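Local coordinates for protein B-agarase (Agarivorans gilvus, PDB 5Z6P) that hydrolyses agarose as a family 50 glycoside hydrolase, probably cleaving its beta-galactosidic linkages, at residues W290-P295 against Y300-L305; G429-G434 against S757-R762. One frame throughout, in Å; residues are numbered along the deposited sequence.

Contact 1 of 2, residues W290-P295 against Y300-L305; sequences WSLVDP and YFATGL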
# COMPACT_ATOMS: atom_id res chain seq x y z
N TRP A 290 17.45 -1.91 -18.73
CA TRP A 290 16.68 -3.12 -18.62
C TRP A 290 15.37 -2.96 -19.35
O TRP A 290 14.81 -1.88 -19.42
CB TRP A 290 16.44 -3.49 -17.16
CG TRP A 290 17.63 -4.16 -16.54
CD1 TRP A 290 18.51 -3.63 -15.65
CD2 TRP A 290 18.07 -5.50 -16.80
NE1 TRP A 290 19.48 -4.56 -15.33
CE2 TRP A 290 19.23 -5.71 -16.02
CE3 TRP A 290 17.60 -6.54 -17.61
CZ2 TRP A 290 19.92 -6.92 -16.03
CZ3 TRP A 290 18.29 -7.73 -17.62
CH2 TRP A 290 19.44 -7.92 -16.83
N SER A 291 14.86 -4.05 -19.89
CA SER A 291 13.61 -4.03 -20.59
C SER A 291 12.94 -5.38 -20.49
O SER A 291 13.60 -6.39 -20.31
CB SER A 291 13.82 -3.66 -22.06
OG SER A 291 12.59 -3.55 -22.75
N LEU A 292 11.62 -5.38 -20.59
CA LEU A 292 10.91 -6.59 -20.96
C LEU A 292 10.88 -6.68 -22.50
O LEU A 292 11.05 -5.68 -23.20
CB LEU A 292 9.50 -6.61 -20.37
CG LEU A 292 9.36 -6.82 -18.85
CD1 LEU A 292 8.01 -6.37 -18.31
CD2 LEU A 292 9.59 -8.27 -18.51
N VAL A 293 10.69 -7.89 -23.01
CA VAL A 293 10.50 -8.13 -24.43
C VAL A 293 9.28 -9.02 -24.59
O VAL A 293 9.14 -9.97 -23.82
CB VAL A 293 11.75 -8.82 -25.05
CG1 VAL A 293 11.53 -9.10 -26.52
CG2 VAL A 293 12.99 -7.97 -24.84
N ASP A 294 8.39 -8.71 -25.54
CA ASP A 294 7.14 -9.48 -25.69
C ASP A 294 7.41 -10.77 -26.48
O ASP A 294 8.51 -10.97 -26.97
CB ASP A 294 6.00 -8.59 -26.29
CG ASP A 294 6.03 -8.45 -27.84
OD1 ASP A 294 6.80 -9.14 -28.54
OD2 ASP A 294 5.21 -7.64 -28.36
N PRO A 295 6.42 -11.68 -26.57
CA PRO A 295 6.70 -12.97 -27.22
C PRO A 295 7.19 -12.88 -28.68
O PRO A 295 7.84 -13.81 -29.16
CB PRO A 295 5.36 -13.69 -27.16
CG PRO A 295 4.70 -13.14 -25.94
CD PRO A 295 5.15 -11.70 -25.83
N TYR A 300 9.04 -4.12 -24.46
CA TYR A 300 7.83 -4.05 -23.66
C TYR A 300 8.07 -3.34 -22.33
O TYR A 300 9.09 -3.51 -21.68
CB TYR A 300 7.27 -5.47 -23.46
CG TYR A 300 5.97 -5.58 -22.68
CD1 TYR A 300 4.74 -5.49 -23.32
CD2 TYR A 300 5.97 -5.81 -21.30
CE1 TYR A 300 3.55 -5.61 -22.62
CE2 TYR A 300 4.78 -5.93 -20.59
CZ TYR A 300 3.57 -5.83 -21.26
OH TYR A 300 2.40 -5.95 -20.57
N PHE A 301 7.10 -2.52 -21.96
CA PHE A 301 7.09 -1.85 -20.69
C PHE A 301 5.68 -2.06 -20.11
O PHE A 301 4.68 -1.85 -20.80
CB PHE A 301 7.45 -0.37 -20.86
CG PHE A 301 7.66 0.37 -19.56
CD1 PHE A 301 8.91 0.40 -18.95
CD2 PHE A 301 6.61 1.05 -18.95
CE1 PHE A 301 9.12 1.09 -17.77
CE2 PHE A 301 6.79 1.74 -17.77
CZ PHE A 301 8.05 1.77 -17.17
N ALA A 302 5.60 -2.50 -18.87
CA ALA A 302 4.31 -2.96 -18.30
C ALA A 302 3.57 -1.88 -17.52
O ALA A 302 4.02 -1.47 -16.47
CB ALA A 302 4.53 -4.18 -17.41
N THR A 303 2.42 -1.44 -18.03
CA THR A 303 1.58 -0.51 -17.27
C THR A 303 0.18 -1.09 -17.16
O THR A 303 -0.35 -1.66 -18.11
CB THR A 303 1.52 0.91 -17.91
OG1 THR A 303 1.06 0.81 -19.27
CG2 THR A 303 2.91 1.57 -17.89
N GLY A 304 -0.42 -0.95 -15.98
CA GLY A 304 -1.73 -1.53 -15.73
C GLY A 304 -2.17 -1.41 -14.29
O GLY A 304 -1.45 -0.83 -13.48
N LEU A 305 -3.33 -1.97 -13.98
CA LEU A 305 -3.95 -1.82 -12.67
C LEU A 305 -4.06 -3.16 -11.93
O LEU A 305 -4.21 -4.20 -12.55
CB LEU A 305 -5.35 -1.21 -12.81
CG LEU A 305 -5.50 -0.03 -13.78
CD1 LEU A 305 -6.97 0.42 -13.85
CD2 LEU A 305 -4.61 1.13 -13.37
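L292 and Y300 form an antiparallel hydrogen-bonded pair, their CA atoms 4.8 Å apart, where the strands of a beta hairpin (289-293 and 299-305) meet near its turn. Y300 N donates to L292 O at 2.8 Å, whereas the return bond from L292 N to Y300 O is long and bent, 3.3 Å at 131°, and therefore weak. Beyond this pair the strands diverge, and 299-305 goes on to run parallel to strand 709-714. L292 O is gripped twice: Y300 N stands 52° out of the carbonyl plane, and S291 OG donates to L292 O from the opposite face at 2.7 Å. Serine suits this place because its short hydroxyl arm, with OG anti to the backbone N (chi1 -177°), reaches the next residue's carbonyl. On one face of the sheet the L292 and Y300 side chains lie side by side, pointing the same way. Leucine meets the ring at its edge, and its branch also makes an apolar touch with the small A302, L292 CD1 to A302 CB 4.2 Å. The tyrosine's polar end bonds to T431 O, while its ring carbon CD2 lies 3.7 Å from both CB and CD1 of L292.

Contact 2 of 2, residues G429-G434 against S757-R762; sequences GFTCLG and SMYPKR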
# COMPACT_ATOMS: atom_id res chain seq x y z
N GLY A 429 -4.52 2.80 -22.94
CA GLY A 429 -3.13 2.58 -23.29
C GLY A 429 -2.34 1.60 -22.43
O GLY A 429 -1.16 1.37 -22.68
N PHE A 430 -2.98 1.02 -21.41
CA PHE A 430 -2.26 0.12 -20.53
C PHE A 430 -1.85 -1.10 -21.31
O PHE A 430 -2.58 -1.54 -22.17
CB PHE A 430 -3.10 -0.29 -19.32
CG PHE A 430 -3.22 0.78 -18.28
CD1 PHE A 430 -2.10 1.28 -17.65
CD2 PHE A 430 -4.47 1.29 -17.94
CE1 PHE A 430 -2.22 2.26 -16.69
CE2 PHE A 430 -4.59 2.27 -16.98
CZ PHE A 430 -3.47 2.76 -16.37
N THR A 431 -0.66 -1.62 -21.02
CA THR A 431 -0.13 -2.77 -21.74
C THR A 431 -0.37 -4.10 -21.04
O THR A 431 0.06 -5.15 -21.52
CB THR A 431 1.38 -2.62 -21.98
OG1 THR A 431 2.03 -2.24 -20.77
CG2 THR A 431 1.64 -1.55 -23.06
N CYS A 432 -1.05 -4.04 -19.89
CA CYS A 432 -1.39 -5.26 -19.17
C CYS A 432 -2.53 -5.09 -18.20
O CYS A 432 -2.94 -3.98 -17.88
CB CYS A 432 -0.19 -5.80 -18.38
SG CYS A 432 0.16 -4.86 -16.88
N LEU A 433 -3.00 -6.24 -17.72
CA LEU A 433 -3.79 -6.38 -16.53
C LEU A 433 -2.81 -6.76 -15.42
O LEU A 433 -1.99 -7.67 -15.61
CB LEU A 433 -4.87 -7.45 -16.71
CG LEU A 433 -5.77 -7.32 -17.95
CD1 LEU A 433 -6.70 -8.51 -18.09
CD2 LEU A 433 -6.55 -6.04 -17.88
N GLY A 434 -2.90 -6.08 -14.28
CA GLY A 434 -1.94 -6.23 -13.20
C GLY A 434 -2.17 -7.40 -12.27
O GLY A 434 -2.80 -8.38 -12.64
N SER A 757 3.25 8.35 -24.31
CA SER A 757 4.59 8.90 -24.35
C SER A 757 5.71 7.92 -23.92
O SER A 757 6.83 8.05 -24.37
CB SER A 757 4.66 10.16 -23.50
OG SER A 757 4.89 9.86 -22.14
N MET A 758 5.40 6.97 -23.04
CA MET A 758 6.44 6.15 -22.39
C MET A 758 7.37 5.41 -23.35
O MET A 758 8.58 5.39 -23.14
CB MET A 758 5.81 5.12 -21.43
CG MET A 758 4.88 4.12 -22.10
SD MET A 758 4.00 3.08 -20.91
CE MET A 758 3.19 1.95 -22.02
N TYR A 759 6.82 4.79 -24.39
CA TYR A 759 7.63 4.00 -25.29
C TYR A 759 8.64 4.85 -26.06
O TYR A 759 9.82 4.52 -26.07
CB TYR A 759 6.73 3.20 -26.24
CG TYR A 759 6.31 1.84 -25.71
CD1 TYR A 759 7.19 1.05 -25.00
CD2 TYR A 759 5.03 1.36 -25.94
CE1 TYR A 759 6.80 -0.21 -24.52
CE2 TYR A 759 4.64 0.11 -25.47
CZ TYR A 759 5.53 -0.67 -24.77
OH TYR A 759 5.12 -1.90 -24.29
N PRO A 760 8.19 5.95 -26.71
CA PRO A 760 9.23 6.75 -27.36
C PRO A 760 10.20 7.39 -26.37
O PRO A 760 11.37 7.52 -26.70
CB PRO A 760 8.43 7.83 -28.12
CG PRO A 760 7.03 7.72 -27.66
CD PRO A 760 6.84 6.33 -27.17
N LYS A 761 9.76 7.74 -25.17
CA LYS A 761 10.69 8.30 -24.19
C LYS A 761 11.70 7.26 -23.72
O LYS A 761 12.89 7.54 -23.62
CB LYS A 761 9.96 8.87 -22.98
CG LYS A 761 10.87 9.66 -22.08
CD LYS A 761 10.39 9.70 -20.65
CE LYS A 761 8.92 10.04 -20.56
NZ LYS A 761 8.59 11.40 -21.06
N ARG A 762 11.23 6.07 -23.44
CA ARG A 762 12.06 5.03 -22.94
C ARG A 762 13.13 4.60 -23.88
O ARG A 762 14.27 4.57 -23.53
CB ARG A 762 11.24 3.79 -22.60
CG ARG A 762 12.05 2.67 -22.01
CD ARG A 762 12.06 2.74 -20.52
NE ARG A 762 12.95 1.79 -19.93
CZ ARG A 762 13.24 1.72 -18.66
NH1 ARG A 762 12.66 2.53 -17.84
NH2 ARG A 762 14.09 0.83 -18.23
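T431 turns its methyl group toward two side chains of helix 745-762, M758 and Y759, in a loop-to-helix contact made largely by side chains: the CA atoms of G429 and S757 are 10.0 Å apart. The threonine's torsion sorts its two branches. At chi1 48° OG1 lies between the backbone N and carbonyl carbon, and CG2 is anti to the carbonyl carbon, facing the helix. OG1 bonds to F301 O and T303 N, so the hydroxyl belongs to strand 299-305 and the methyl to the helix; a beta-branched residue with one polar and one apolar arm serves both. M758 leaves the helix with CG between its backbone N and carbonyl carbon (chi1 61°), then runs extended beyond CG, a long unbranched reach that brings CE tip to tip with T431 CG2 at 4.0 Å. The same CE also lies over one face of the Y759 ring, 4.2 Å above its plane and offset toward the rim. Y759 reaches T431 from the opposite direction, its OH 3.7 Å from T431 CG2. That hydroxyl is hydrogen-bonded to G267 O and F301 N. G429, the first residue past helix 413-428, has positive phi (98°); a CB here would be jammed against the preceding carbonyl O. No hydrogen bond crosses between 429-434 and 757-762: dispersion joins them directly, while the buried hydroxyls of T431 and Y759 are satisfied by neighbouring parts of the fold.

How the contacts relate
Strand 299-305 connects the two contacts, whose centres are 8 Å apart. In contact 1 it pairs with 289-293; from Y300 onward it also lies against both segments of contact 2. Y300 OH lies 2.6 Å from T431 O and F301 O 2.7 Å from T431 OG1, both probable hydrogen bonds, so neighbouring strand residues hold the backbone carbonyl and the side-chain hydroxyl of one threonine. F430 packs alongside, its CB 3.3 Å from T303 O. On the helix side, R762 reaches back to W290 O, tying contact 2 to the first hairpin strand as well. Loop, hairpin and C-terminal helix thus form one buried cluster.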